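Local coordinates for SAM-dependent methyltransferase (Anabaena variabilis ATCC 29413, PDB 3GGD), which probably acts as an S-adenosyl-L-methionine-dependent methyltransferase and binds the by-product S-adenosyl-L-homocysteine, at residues Thr132-Ile137 with Gly197-Glu202; Tyr160-Gly165 with Pro235-Ala240; Ile8-Ile13 with Gly193-Ile198; Ile13-Ala18 with His136-Lys141. All coordinates share one frame; numbering follows the deposited sequence. Where two conformers were deposited one is given.

Interaction 1 (Thr132-Ile137 with Gly197-Glu202); sequences TGFHHI and GIFTAE. With SAH (S-adenosyl-L-homocysteine), chain E.
One face of the F134 ring receives F199 CE2, which sits over the ring centre and comes within 3.6 Å of F134 CG; the planes are 31° apart, so the two rings cross obliquely. H135 has H136 CB over one face, offset toward the rim, and G197 N and T132 CB in plane at its edge. These rings belong to the loop that follows strand 127-131 in a Rossmann-like class I methyltransferase fold, where the loop lines the cofactor pocket. With CG between the backbone N and carbonyl carbon (chi1 74°), H135 turns ND1 to the other segment. G197 N donates to H135 ND1 over 3.0 Å at 179°, which makes ND1 the acceptor and would place the proton of a neutral ring on NE2. The backbones are close as well: G197 CA lies 3.2 Å from H135 O, and a side chain at G197 would collide with that carbonyl. Behind the loop, the E163 carboxylate accepts from the backbone N of G133, F134 and H135. A type I turn from F134 to I137 directs H136 back toward T132, where H136 NE2 makes a weak hydrogen bond to T132 O and lies 3.6 Å from SAH C5'.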
# COMPACT_ATOMS: atom_id res chain seq x y z
N THR A 132 -2.22 0.37 1.23
CA THR A 132 -1.30 0.61 2.31
C THR A 132 0.12 0.86 1.84
O THR A 132 1.07 0.21 2.26
CB THR A 132 -1.40 -0.44 3.42
OG1 THR A 132 -1.37 -1.78 2.88
CG2 THR A 132 -2.74 -0.21 4.23
N GLY A 133 0.27 1.83 0.95
CA GLY A 133 1.60 2.21 0.49
C GLY A 133 2.13 3.48 1.11
O GLY A 133 3.29 3.81 0.91
N PHE A 134 1.33 4.17 1.93
CA PHE A 134 1.73 5.50 2.42
C PHE A 134 1.89 5.63 3.95
O PHE A 134 2.78 6.34 4.44
CB PHE A 134 0.68 6.51 1.96
CG PHE A 134 1.25 7.76 1.26
CD1 PHE A 134 2.26 8.49 1.81
CD2 PHE A 134 0.68 8.22 0.09
CE1 PHE A 134 2.74 9.64 1.19
CE2 PHE A 134 1.16 9.37 -0.56
CZ PHE A 134 2.20 10.07 0.01
N HIS A 135 1.00 4.97 4.71
CA HIS A 135 0.89 5.24 6.15
C HIS A 135 2.18 4.89 6.89
O HIS A 135 2.53 5.56 7.86
CB HIS A 135 -0.29 4.47 6.74
CG HIS A 135 -0.02 3.00 6.87
ND1 HIS A 135 0.53 2.45 8.00
CD2 HIS A 135 -0.17 1.99 6.00
CE1 HIS A 135 0.70 1.15 7.83
NE2 HIS A 135 0.29 0.84 6.61
N HIS A 136 2.91 3.89 6.42
CA HIS A 136 4.16 3.49 7.09
C HIS A 136 5.37 4.33 6.68
O HIS A 136 6.45 4.19 7.27
CB HIS A 136 4.46 2.01 6.80
CG HIS A 136 4.47 1.71 5.34
ND1 HIS A 136 5.54 2.01 4.53
CD2 HIS A 136 3.52 1.15 4.55
CE1 HIS A 136 5.25 1.65 3.29
NE2 HIS A 136 4.03 1.14 3.28
N ILE A 137 5.22 5.18 5.65
CA ILE A 137 6.34 6.02 5.21
C ILE A 137 6.64 7.09 6.26
O ILE A 137 5.73 7.81 6.71
CB ILE A 137 6.07 6.66 3.82
CG1 ILE A 137 5.84 5.58 2.74
CG2 ILE A 137 7.23 7.62 3.40
CD1 ILE A 137 7.08 4.81 2.25
N GLY A 197 1.58 3.75 10.53
CA GLY A 197 1.30 5.15 10.79
C GLY A 197 -0.12 5.51 10.38
O GLY A 197 -0.99 4.63 10.28
N ILE A 198 -0.32 6.81 10.13
CA ILE A 198 -1.65 7.42 9.90
C ILE A 198 -1.66 8.24 8.59
O ILE A 198 -0.78 9.07 8.41
CB ILE A 198 -1.98 8.38 11.08
CG1 ILE A 198 -1.92 7.66 12.44
CG2 ILE A 198 -3.36 9.06 10.90
CD1 ILE A 198 -1.69 8.60 13.65
N PHE A 199 -2.66 8.04 7.71
CA PHE A 199 -2.82 8.87 6.53
C PHE A 199 -4.27 9.38 6.51
O PHE A 199 -5.21 8.59 6.69
CB PHE A 199 -2.48 8.09 5.26
CG PHE A 199 -2.28 8.95 4.06
CD1 PHE A 199 -3.36 9.28 3.24
CD2 PHE A 199 -1.04 9.47 3.76
CE1 PHE A 199 -3.19 10.08 2.15
CE2 PHE A 199 -0.85 10.30 2.67
CZ PHE A 199 -1.92 10.59 1.84
N THR A 200 -4.45 10.68 6.30
CA THR A 200 -5.75 11.33 6.41
C THR A 200 -6.14 12.18 5.20
O THR A 200 -5.32 12.44 4.28
CB THR A 200 -5.73 12.29 7.60
OG1 THR A 200 -4.90 13.40 7.27
CG2 THR A 200 -5.16 11.63 8.90
N ALA A 201 -7.38 12.67 5.22
CA ALA A 201 -7.87 13.60 4.21
C ALA A 201 -6.96 14.81 4.21
O ALA A 201 -6.69 15.40 3.16
CB ALA A 201 -9.33 14.05 4.53
N GLU A 202 -6.48 15.22 5.37
CA GLU A 202 -5.60 16.39 5.43
C GLU A 202 -4.25 16.10 4.76
O GLU A 202 -3.63 17.01 4.24
CB GLU A 202 -5.40 16.90 6.86
CG GLU A 202 -6.66 17.50 7.50
CD GLU A 202 -7.78 16.44 7.79
OE1 GLU A 202 -7.49 15.21 7.99
OE2 GLU A 202 -8.97 16.86 7.80
N SAH E . -0.13 -3.29 -1.52
CA SAH E . 0.35 -4.59 -0.98
CB SAH E . 1.49 -4.46 0.04
CG SAH E . 1.29 -3.58 1.29
SD SAH E . 2.69 -3.62 2.42
C SAH E . -0.79 -5.39 -0.36
O SAH E . -0.68 -6.64 -0.23
OXT SAH E . -1.81 -4.83 0.03
C5' SAH E . 3.57 -2.17 1.92
C4' SAH E . 4.41 -2.39 0.62
O4' SAH E . 5.07 -1.16 0.25
C3' SAH E . 5.54 -3.43 0.70
O3' SAH E . 5.46 -4.40 -0.33
C2' SAH E . 6.82 -2.62 0.53
O2' SAH E . 7.96 -3.33 0.00
C1' SAH E . 6.34 -1.45 -0.32
N9 SAH E . 7.22 -0.28 -0.28
C8 SAH E . 7.79 0.22 0.85
N7 SAH E . 8.51 1.31 0.55
C5 SAH E . 8.40 1.50 -0.80
C6 SAH E . 8.98 2.44 -1.75
N6 SAH E . 9.81 3.38 -1.24
N1 SAH E . 8.70 2.34 -3.06
C2 SAH E . 7.87 1.33 -3.51
N3 SAH E . 7.34 0.44 -2.68
C4 SAH E . 7.59 0.45 -1.35

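Interaction 2 (Tyr160-Gly165 with Pro235-Ala240); sequences YLIELG and PPAFWA. With EDO (1,2-ethanediol), chain R.
Packing is tight along the two strands, whose axes approach to 4.5 Å. L161 N donates to A240 O at 3.0 Å and A240 N returns a bond to L161 O; the next hydrogen-bonded pair repeats this, with E163 N 2.8 Å from F238 O and F238 N bonded back to E163 O. Between them, the non-hydrogen-bonded pair I162 and W239 brings I162 CB to 3.9 Å from W239 CB. The directions differ by 163°, which identifies 237-244 as the reversed strand of the class I methyltransferase sheet (order 3-2-1-4-5-7-6), inserted between 158-164 and 211-217. On the I162 and W239 face, Y160 crosses the indole obliquely, Y160 CE1 reaching 3.6 Å from W239 CE3, while Y160 OH is bonded to D46 and R49. The pairing continues past the strand: G165 N donates to P236 O over 3.0 Å, from above the carbonyl plane, and L164 CD2 meets P235 CG at 3.9 Å. The looser, solvent side lies at the partly exposed P236 and the outer end of W239. At the indole edge, in its plane, W239 NE1 donates to O2 of an ethanediol, probably from the crystallisation liquor, over 3.1 Å.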
# COMPACT_ATOMS: atom_id res chain seq x y z
N TYR A 160 -6.71 5.28 -6.72
CA TYR A 160 -7.42 4.84 -5.54
C TYR A 160 -6.35 4.43 -4.53
O TYR A 160 -5.46 3.64 -4.86
CB TYR A 160 -8.29 3.61 -5.80
CG TYR A 160 -8.90 3.01 -4.51
CD1 TYR A 160 -10.08 3.50 -3.97
CD2 TYR A 160 -8.28 1.95 -3.85
CE1 TYR A 160 -10.64 2.92 -2.83
CE2 TYR A 160 -8.82 1.38 -2.69
CZ TYR A 160 -10.00 1.88 -2.19
OH TYR A 160 -10.55 1.27 -1.10
N LEU A 161 -6.43 4.97 -3.32
CA LEU A 161 -5.57 4.51 -2.23
C LEU A 161 -6.40 4.24 -0.97
O LEU A 161 -7.43 4.88 -0.72
CB LEU A 161 -4.44 5.47 -1.92
CG LEU A 161 -4.74 6.81 -1.19
CD1 LEU A 161 -3.36 7.44 -0.70
CD2 LEU A 161 -5.49 7.76 -2.07
N ILE A 162 -5.96 3.22 -0.22
CA ILE A 162 -6.56 2.86 1.07
C ILE A 162 -5.36 2.69 2.03
O ILE A 162 -4.37 2.02 1.72
CB ILE A 162 -7.50 1.64 0.96
CG1 ILE A 162 -8.14 1.38 2.34
CG2 ILE A 162 -6.75 0.38 0.34
CD1 ILE A 162 -9.20 0.23 2.40
N GLU A 163 -5.46 3.38 3.15
CA GLU A 163 -4.38 3.49 4.11
C GLU A 163 -4.94 3.29 5.52
O GLU A 163 -6.15 3.32 5.72
CB GLU A 163 -3.76 4.90 4.00
CG GLU A 163 -3.10 5.17 2.66
CD GLU A 163 -1.90 4.28 2.39
OE1 GLU A 163 -1.26 3.84 3.38
OE2 GLU A 163 -1.63 3.98 1.18
N LEU A 164 -4.06 3.09 6.49
CA LEU A 164 -4.49 3.08 7.88
C LEU A 164 -4.73 4.53 8.23
O LEU A 164 -3.93 5.39 7.87
CB LEU A 164 -3.46 2.42 8.79
CG LEU A 164 -3.14 0.94 8.45
CD1 LEU A 164 -2.29 0.25 9.53
CD2 LEU A 164 -4.42 0.14 8.19
N GLY A 165 -5.85 4.79 8.90
CA GLY A 165 -6.27 6.14 9.19
C GLY A 165 -6.17 6.54 10.65
O GLY A 165 -5.55 5.85 11.47
N PRO A 235 -7.99 -2.76 11.69
CA PRO A 235 -7.76 -1.35 12.03
C PRO A 235 -8.54 -0.37 11.15
O PRO A 235 -8.98 -0.71 10.04
CB PRO A 235 -6.25 -1.18 11.79
CG PRO A 235 -5.87 -2.29 10.84
CD PRO A 235 -6.78 -3.43 11.18
N PRO A 236 -8.72 0.87 11.64
CA PRO A 236 -9.47 1.87 10.87
C PRO A 236 -8.72 2.28 9.62
O PRO A 236 -7.49 2.43 9.65
CB PRO A 236 -9.63 3.03 11.85
CG PRO A 236 -8.51 2.87 12.85
CD PRO A 236 -8.25 1.39 12.94
N ALA A 237 -9.48 2.47 8.54
CA ALA A 237 -8.97 2.80 7.22
C ALA A 237 -9.42 4.19 6.78
O ALA A 237 -10.36 4.76 7.32
CB ALA A 237 -9.41 1.75 6.19
N PHE A 238 -8.68 4.73 5.84
CA PHE A 238 -9.02 5.95 5.14
C PHE A 238 -8.79 5.60 3.68
O PHE A 238 -7.74 5.04 3.34
CB PHE A 238 -8.09 7.13 5.48
CG PHE A 238 -8.18 8.26 4.51
CD1 PHE A 238 -9.22 9.14 4.57
CD2 PHE A 238 -7.28 8.39 3.48
CE1 PHE A 238 -9.36 10.15 3.66
CE2 PHE A 238 -7.41 9.43 2.56
CZ PHE A 238 -8.48 10.29 2.66
N TRP A 239 -9.75 5.96 2.82
CA TRP A 239 -9.57 5.75 1.38
C TRP A 239 -10.10 6.93 0.58
O TRP A 239 -10.98 7.69 1.04
CB TRP A 239 -10.24 4.43 0.88
CG TRP A 239 -11.71 4.40 1.00
CD1 TRP A 239 -12.42 3.88 2.05
CD2 TRP A 239 -12.68 4.89 0.06
NE1 TRP A 239 -13.76 4.02 1.82
CE2 TRP A 239 -13.95 4.62 0.61
CE3 TRP A 239 -12.61 5.51 -1.18
CZ2 TRP A 239 -15.15 4.98 -0.02
CZ3 TRP A 239 -13.79 5.86 -1.82
CH2 TRP A 239 -15.04 5.58 -1.24
N ALA A 240 -9.52 7.09 -0.61
CA ALA A 240 -9.91 8.15 -1.52
C ALA A 240 -9.60 7.79 -2.98
O ALA A 240 -8.71 6.97 -3.27
CB ALA A 240 -9.20 9.52 -1.14
C1 EDO R . -17.22 4.93 4.00
O1 EDO R . -17.09 5.72 5.16
C2 EDO R . -16.35 3.71 4.24
O2 EDO R . -16.32 2.92 3.07

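Interaction 3 (Ile8-Ile13 with Gly193-Ile198); sequences IKKPDI and GIRPGI
Apolar contact is made mainly by P11 and I13. P11 lies across the R195 side chain at about a right angle, with P11 CG over one face of the guanidinium, offset toward the rim and 3.5 Å from R195 NH2, while P11 CD rests 3.6 Å from R195 CG. I13, its CG1 between the backbone N and carbonyl carbon, brings CG2 to 3.8 Å from G193 O and CD1 toward I194. G193 has a positive phi of 87°, and a side chain there would run into I13 CG2 as well as the preceding carbonyl.

The polar contacts lie around this patch. R195 bends at chi2, and its NH1 donates to I194 O over 2.8 Å, the acceptor lying close to the guanidinium plane; with a further bond from NH1 to M190 O, this fixes the rotation of the flat group and holds its face toward P11. K10 slides past R195 in the opposite direction, and K10 NZ lies 2.7 Å from P196 O. One water bridges P11 O (3.1 Å) and G193 O (3.0 Å), but it has more acceptors in reach than protons, so both bonds need not form at once. An alanine in place of R195 would lack the guanidinium, so P11 would probably pack less firmly and the backbone around I194 and M190 loosen.

Neither segment is helix or strand. The contact joins the lead-in to helix 15-29, which carries the SAH-binding W23, to the loop before helix 201-207, bordering the cofactor site of a class I methyltransferase.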
# COMPACT_ATOMS: atom_id res chain seq x y z
N ILE A 8 4.11 10.06 17.02
CA ILE A 8 5.19 10.91 16.50
C ILE A 8 6.51 10.11 16.33
O ILE A 8 6.90 9.79 15.20
CB ILE A 8 5.42 12.18 17.38
N LYS A 9 7.16 9.79 17.45
CA LYS A 9 8.48 9.12 17.45
C LYS A 9 8.47 7.79 16.66
O LYS A 9 7.50 7.02 16.71
CB LYS A 9 8.99 8.91 18.88
N LYS A 10 9.54 7.54 15.89
CA LYS A 10 9.69 6.32 15.08
C LYS A 10 11.18 5.99 14.92
O LYS A 10 12.03 6.89 15.00
CB LYS A 10 9.09 6.52 13.68
CG LYS A 10 7.65 7.07 13.60
CD LYS A 10 6.54 6.01 13.77
CE LYS A 10 5.16 6.60 13.40
NZ LYS A 10 4.02 5.62 13.34
N PRO A 11 11.52 4.69 14.72
CA PRO A 11 12.94 4.40 14.43
C PRO A 11 13.34 5.01 13.07
O PRO A 11 12.53 5.02 12.13
CB PRO A 11 12.99 2.86 14.38
CG PRO A 11 11.72 2.38 14.98
CD PRO A 11 10.70 3.47 14.75
N ASP A 12 14.56 5.54 13.00
CA ASP A 12 15.06 6.13 11.76
C ASP A 12 15.58 4.98 10.88
O ASP A 12 16.44 4.23 11.30
CB ASP A 12 16.18 7.15 12.08
CG ASP A 12 16.61 7.97 10.85
OD1 ASP A 12 15.93 7.90 9.79
OD2 ASP A 12 17.63 8.69 10.94
N ILE A 13 15.03 4.82 9.68
CA ILE A 13 15.41 3.69 8.84
C ILE A 13 15.71 4.10 7.41
O ILE A 13 15.33 5.17 6.96
CB ILE A 13 14.27 2.61 8.76
CG1 ILE A 13 12.95 3.27 8.35
CG2 ILE A 13 14.09 1.90 10.06
CD1 ILE A 13 11.84 2.24 7.95
N GLY A 193 12.27 -2.37 11.96
CA GLY A 193 12.23 -0.91 12.18
C GLY A 193 11.04 -0.22 11.49
O GLY A 193 10.82 0.98 11.68
N ILE A 194 10.27 -0.97 10.71
CA ILE A 194 9.05 -0.45 10.05
C ILE A 194 7.96 -0.29 11.11
O ILE A 194 7.87 -1.09 12.06
CB ILE A 194 8.57 -1.43 8.95
CG1 ILE A 194 9.66 -1.55 7.84
CG2 ILE A 194 7.19 -1.02 8.35
CD1 ILE A 194 9.64 -2.87 7.04
N ARG A 195 7.17 0.78 10.97
CA ARG A 195 6.08 1.09 11.90
C ARG A 195 4.84 1.48 11.13
O ARG A 195 4.93 2.15 10.10
CB ARG A 195 6.43 2.25 12.83
CG ARG A 195 7.62 1.99 13.74
CD ARG A 195 7.25 0.98 14.82
NE ARG A 195 8.37 0.70 15.74
CZ ARG A 195 9.29 -0.25 15.58
NH1 ARG A 195 9.28 -1.07 14.53
NH2 ARG A 195 10.21 -0.40 16.48
N PRO A 196 3.68 1.08 11.63
CA PRO A 196 2.44 1.54 11.02
C PRO A 196 2.29 3.01 11.38
O PRO A 196 2.79 3.45 12.42
CB PRO A 196 1.36 0.71 11.72
CG PRO A 196 1.93 0.41 13.05
CD PRO A 196 3.43 0.27 12.84
N GLY A 197 1.58 3.75 10.53
CA GLY A 197 1.30 5.15 10.79
C GLY A 197 -0.12 5.51 10.38
O GLY A 197 -0.99 4.63 10.28
N ILE A 198 -0.32 6.81 10.13
CA ILE A 198 -1.65 7.42 9.90
C ILE A 198 -1.66 8.24 8.59
O ILE A 198 -0.78 9.07 8.41
CB ILE A 198 -1.98 8.38 11.08
CG1 ILE A 198 -1.92 7.66 12.44
CG2 ILE A 198 -3.36 9.06 10.90
CD1 ILE A 198 -1.69 8.60 13.65
O HOH W 1 10.03 3.73 10.92

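Interaction 4 (Ile13-Ala18 with His136-Lys141); sequences INVADA and HIPVEK. With SAH (S-adenosyl-L-homocysteine), chain E.
Here the N-terminus of helix 15-29, capped by an asparagine, meets the loop after strand 127-131 at the adenine end of the cofactor pocket of a Rossmann-like methyltransferase. The rotamer of V15 decides how its two methyls are shared. CG1 stands anti to the backbone N (chi1 169°) and faces the ligand, V15 CG1 lying 3.5 Å from SAH N7; CG2, anti to the carbonyl carbon, goes to the loop instead and meets P138 tip to tip, V15 CG2 to P138 CD being 3.7 Å. From the loop, I137 sets CG1 anti to its carbonyl carbon and folds back at chi2, so that I137 CD1 comes 4.2 Å from V15 CG1 and 4.1 Å from SAH N7. Both approach N7, V15 CG1 from roughly the level of the base and I137 CD1 from above it. An alanine in place of V15 would lack both methyls and would probably lose the apolar contact with P138 and leave N7 less closely packed.

K141 works at longer reach. Its CG is anti to the carbonyl carbon and the chain beyond is extended, which carries the amine across to the start of the helix: K141 NZ is 2.8 Å from I13 O, and it donates to a water 2.7 Å from K141 NZ that also accepts from I13 N. The ammonium would probably make the I13 carbonyl more polar. N14 points away from the loop, its CG anti to the backbone N (chi1 -178°), and serves the helix: N14 OD1 accepts from D17 N over 3.0 Å at 172°.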
# COMPACT_ATOMS: atom_id res chain seq x y z
N ILE A 13 15.03 4.82 9.68
CA ILE A 13 15.41 3.69 8.84
C ILE A 13 15.71 4.10 7.41
O ILE A 13 15.33 5.17 6.96
CB ILE A 13 14.27 2.61 8.76
CG1 ILE A 13 12.95 3.27 8.35
CG2 ILE A 13 14.09 1.90 10.06
CD1 ILE A 13 11.84 2.24 7.95
N ASN A 14 16.38 3.20 6.71
CA ASN A 14 16.48 3.25 5.28
C ASN A 14 15.30 2.41 4.83
O ASN A 14 15.29 1.19 5.01
CB ASN A 14 17.80 2.65 4.80
CG ASN A 14 17.93 2.75 3.30
OD1 ASN A 14 17.13 2.18 2.55
ND2 ASN A 14 18.95 3.48 2.85
N VAL A 15 14.30 3.08 4.26
CA VAL A 15 13.04 2.46 3.93
C VAL A 15 13.22 1.28 2.95
O VAL A 15 12.65 0.19 3.18
CB VAL A 15 12.02 3.51 3.39
CG1 VAL A 15 10.75 2.84 2.77
CG2 VAL A 15 11.67 4.54 4.50
N ALA A 16 13.98 1.49 1.87
CA ALA A 16 14.22 0.44 0.85
C ALA A 16 14.85 -0.79 1.49
O ALA A 16 14.36 -1.90 1.30
CB ALA A 16 15.12 0.98 -0.31
N ASP A 17 15.90 -0.58 2.27
CA ASP A 17 16.60 -1.66 2.95
C ASP A 17 15.74 -2.43 3.95
O ASP A 17 15.76 -3.67 4.01
CB ASP A 17 17.82 -1.10 3.69
CG ASP A 17 18.95 -0.67 2.75
OD1 ASP A 17 18.89 -0.92 1.52
OD2 ASP A 17 19.93 -0.10 3.28
N ALA A 18 14.96 -1.69 4.73
CA ALA A 18 14.13 -2.32 5.78
C ALA A 18 13.10 -3.26 5.16
O ALA A 18 12.93 -4.42 5.59
CB ALA A 18 13.47 -1.24 6.63
N HIS A 136 2.91 3.89 6.42
CA HIS A 136 4.16 3.49 7.09
C HIS A 136 5.37 4.33 6.68
O HIS A 136 6.45 4.19 7.27
CB HIS A 136 4.46 2.01 6.80
CG HIS A 136 4.47 1.71 5.34
ND1 HIS A 136 5.54 2.01 4.53
CD2 HIS A 136 3.52 1.15 4.55
CE1 HIS A 136 5.25 1.65 3.29
NE2 HIS A 136 4.03 1.14 3.28
N ILE A 137 5.22 5.18 5.65
CA ILE A 137 6.34 6.02 5.21
C ILE A 137 6.64 7.09 6.26
O ILE A 137 5.73 7.81 6.71
CB ILE A 137 6.07 6.66 3.82
CG1 ILE A 137 5.84 5.58 2.74
CG2 ILE A 137 7.23 7.62 3.40
CD1 ILE A 137 7.08 4.81 2.25
N PRO A 138 7.90 7.20 6.69
CA PRO A 138 8.22 8.29 7.61
C PRO A 138 7.73 9.64 7.04
O PRO A 138 7.88 9.89 5.84
CB PRO A 138 9.75 8.25 7.68
CG PRO A 138 10.05 6.81 7.41
CD PRO A 138 9.09 6.40 6.37
N VAL A 139 7.17 10.46 7.91
CA VAL A 139 6.53 11.72 7.51
C VAL A 139 7.46 12.62 6.70
O VAL A 139 7.04 13.19 5.69
CB VAL A 139 5.91 12.44 8.74
CG1 VAL A 139 5.50 13.90 8.40
CG2 VAL A 139 4.70 11.62 9.20
N GLU A 140 8.72 12.68 7.11
CA GLU A 140 9.69 13.51 6.41
C GLU A 140 10.08 13.00 5.00
O GLU A 140 10.73 13.71 4.26
CB GLU A 140 10.95 13.72 7.26
CG GLU A 140 11.77 12.45 7.48
CD GLU A 140 11.31 11.53 8.66
OE1 GLU A 140 10.17 11.65 9.24
OE2 GLU A 140 12.18 10.67 8.99
N LYS A 141 9.65 11.80 4.62
CA LYS A 141 9.92 11.27 3.30
C LYS A 141 8.68 11.20 2.43
O LYS A 141 8.77 10.82 1.26
CB LYS A 141 10.54 9.88 3.44
CG LYS A 141 11.97 10.02 3.99
CD LYS A 141 12.43 8.73 4.60
CE LYS A 141 13.92 8.81 5.16
NZ LYS A 141 14.15 7.59 6.06
N SAH E . -0.13 -3.29 -1.52
CA SAH E . 0.35 -4.59 -0.98
CB SAH E . 1.49 -4.46 0.04
CG SAH E . 1.29 -3.58 1.29
SD SAH E . 2.69 -3.62 2.42
C SAH E . -0.79 -5.39 -0.36
O SAH E . -0.68 -6.64 -0.23
OXT SAH E . -1.81 -4.83 0.03
C5' SAH E . 3.57 -2.17 1.92
C4' SAH E . 4.41 -2.39 0.62
O4' SAH E . 5.07 -1.16 0.25
C3' SAH E . 5.54 -3.43 0.70
O3' SAH E . 5.46 -4.40 -0.33
C2' SAH E . 6.82 -2.62 0.53
O2' SAH E . 7.96 -3.33 0.00
C1' SAH E . 6.34 -1.45 -0.32
N9 SAH E . 7.22 -0.28 -0.28
C8 SAH E . 7.79 0.22 0.85
N7 SAH E . 8.51 1.31 0.55
C5 SAH E . 8.40 1.50 -0.80
C6 SAH E . 8.98 2.44 -1.75
N6 SAH E . 9.81 3.38 -1.24
N1 SAH E . 8.70 2.34 -3.06
C2 SAH E . 7.87 1.33 -3.51
N3 SAH E . 7.34 0.44 -2.68
C4 SAH E . 7.59 0.45 -1.35
O HOH W 2 13.47 7.40 8.66

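From the N terminus, residues 8-13 open interaction 3, which closes only at 193-198 and so spans most of the chain. I13 also begins interaction 4, whose shorter loop, shut at 136-141, is nested inside that of interaction 3. Interaction 1 starts on the stretch where interaction 4 ends, sharing H136 and I137, and finishes where interaction 3 does, sharing G197 and I198. Interaction 2, from 160-165 to 235-240, crosses both 1 and 3 and follows 4 in series. T132 N lies 2.8 Å from I162 O, a probable hydrogen bond joining interactions 1 and 2. Together they connect the N-terminal helix, the cofactor-side loops and the reversed strand of the sheet.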